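Local coordinates for protein peptidoglycan glycosyltransferase (Atopobium parvulum, PDB 4OVD) that belongs to the penicillin-binding proteins and carries a dimerisation domain followed by a transpeptidase domain, at residues A[237-241]-A[242-246]. Residues are numbered along the deposited sequence; the frame is centred on the assembly and turned at random.
Sequences AAVKD and FEAKQ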
loop_
_atom_site.group_PDB
_atom_site.type_symbol
_atom_site.label_atom_id
_atom_site.label_comp_id
_atom_site.label_asym_id
_atom_site.label_seq_id
_atom_site.Cartn_x
_atom_site.Cartn_y
_atom_site.Cartn_z
ATOM N N ALA A 237 14.125 -8.439 8.711
ATOM C CA ALA A 237 15.587 -8.263 8.465
ATOM C C ALA A 237 15.915 -6.848 8.013
ATOM O O ALA A 237 16.950 -6.292 8.402
ATOM C CB ALA A 237 16.148 -9.306 7.467
ATOM N N ALA A 238 15.027 -6.257 7.215
ATOM C CA ALA A 238 15.263 -4.908 6.730
ATOM C C ALA A 238 15.207 -3.888 7.851
ATOM O O ALA A 238 15.997 -2.947 7.883
ATOM C CB ALA A 238 14.219 -4.556 5.686
ATOM N N VAL A 239 14.171 -4.005 8.684
ATOM C CA VAL A 239 14.013 -3.126 9.821
ATOM C C VAL A 239 15.278 -3.148 10.636
ATOM O O VAL A 239 15.792 -2.103 11.003
ATOM C CB VAL A 239 12.751 -3.508 10.640
ATOM C CG1 VAL A 239 12.839 -3.049 12.108
ATOM C CG2 VAL A 239 11.534 -2.921 9.921
ATOM N N LYS A 240 15.798 -4.340 10.874
ATOM C CA LYS A 240 17.061 -4.507 11.597
ATOM C C LYS A 240 18.252 -3.860 10.843
ATOM O O LYS A 240 18.930 -2.963 11.382
ATOM C CB LYS A 240 17.309 -6.007 11.853
ATOM C CG LYS A 240 18.606 -6.351 12.561
ATOM C CD LYS A 240 18.839 -7.858 12.729
ATOM C CE LYS A 240 20.313 -8.114 13.042
ATOM N NZ LYS A 240 20.621 -9.532 13.399
ATOM N N ASP A 241 18.479 -4.247 9.588
ATOM C CA ASP A 241 19.626 -3.730 8.790
ATOM C C ASP A 241 19.644 -2.253 8.558
ATOM O O ASP A 241 20.712 -1.668 8.515
ATOM C CB ASP A 241 19.715 -4.364 7.382
ATOM C CG ASP A 241 19.800 -5.898 7.403
ATOM O OD1 ASP A 241 20.218 -6.499 8.418
ATOM O OD2 ASP A 241 19.408 -6.512 6.378
ATOM N N PHE A 242 18.472 -1.641 8.371
ATOM C CA PHE A 242 18.403 -0.200 8.077
ATOM C C PHE A 242 17.991 0.649 9.281
ATOM O O PHE A 242 17.792 1.875 9.170
ATOM C CB PHE A 242 17.538 0.010 6.825
ATOM C CG PHE A 242 18.024 -0.787 5.636
ATOM C CD1 PHE A 242 19.223 -0.453 5.003
ATOM C CD2 PHE A 242 17.296 -1.844 5.142
ATOM C CE1 PHE A 242 19.682 -1.182 3.910
ATOM C CE2 PHE A 242 17.744 -2.574 4.048
ATOM C CZ PHE A 242 18.937 -2.259 3.438
ATOM N N GLU A 243 17.900 0.007 10.454
ATOM C CA GLU A 243 17.641 0.736 11.682
ATOM C C GLU A 243 16.338 1.558 11.542
ATOM O O GLU A 243 16.341 2.758 11.704
ATOM C CB GLU A 243 18.861 1.659 11.945
ATOM C CG GLU A 243 20.179 0.969 12.314
ATOM C CD GLU A 243 20.505 0.983 13.819
ATOM O OE1 GLU A 243 20.526 2.089 14.430
ATOM O OE2 GLU A 243 20.835 -0.088 14.387
ATOM N N ALA A 244 15.249 0.904 11.181
ATOM C CA ALA A 244 13.992 1.604 11.022
ATOM C C ALA A 244 13.467 1.539 12.425
ATOM O O ALA A 244 13.062 0.481 12.854
ATOM C CB ALA A 244 13.067 0.870 10.073
ATOM N N LYS A 245 13.530 2.652 13.144
ATOM C CA LYS A 245 13.105 2.669 14.551
ATOM C C LYS A 245 11.607 2.498 14.751
ATOM O O LYS A 245 11.161 2.058 15.790
ATOM C CB LYS A 245 13.610 3.930 15.229
ATOM C CG LYS A 245 15.114 3.997 15.315
ATOM C CD LYS A 245 15.699 2.714 15.896
ATOM C CE LYS A 245 17.159 2.919 16.254
ATOM N NZ LYS A 245 17.932 3.469 15.109
ATOM N N GLN A 246 10.801 2.786 13.746
ATOM C CA GLN A 246 9.409 2.550 13.909
ATOM C C GLN A 246 8.903 1.532 12.937
ATOM O O GLN A 246 7.814 1.696 12.418
ATOM C CB GLN A 246 8.642 3.840 13.803
ATOM C CG GLN A 246 9.269 4.901 14.702
ATOM C CD GLN A 246 8.317 6.023 15.056
ATOM O OE1 GLN A 246 7.103 5.813 15.106
ATOM N NE2 GLN A 246 8.864 7.206 15.355
#
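V239 and A244 meet where helix 225-242 runs out, and their backbones show how a Schellman motif ends a helix. The amide N of A244 gives its hydrogen to O of V239 over 3.1 Å; the bond is nearly straight, 165° at the hydrogen, and uses a lone pair in the carbonyl plane. Just before it, the last regular i to i+4 bond runs from F242 N to A238 O, 2.8 Å. Between them, E243 takes a positive phi and turns the chain out of the helix, its N bonded to O of K240 at 3.3 Å from above the carbonyl plane, well away from a lone pair.

Van der Waals contacts line the same turn. CG2 of V239 lies 4.1 Å from CB of A244, whose CB bond is directed back at the helix, while CG1, anti to the backbone N (chi1 156°), comes within 3.6 Å of the carbonyl O of A244. The F242 ring folds back along the last turn because its CG stands beside its own backbone N, chi1 -55°. CB of D241 sits over the centre of one ring face, 4.2 Å from the centroid, a CH-pi contact. The ring atom CD2 approaches A238 CB at 4.1 Å. L531 of strand 525-532 touches A238, V239 and F242, and V545 of helix 542-556 adds to the cover on A238 and F242.

An ion pair spans the bend: K245 NZ forms a salt bridge with E243 OE1, arriving from above the carboxylate plane.

The helix end thus divides its chemistry: backbone N-H groups take up the carbonyls of A238, V239 and K240, apolar groups pack against strand 525-532 and helix 542-556, and the ion pair ties E243 to K245 as the chain heads for strand 248-253.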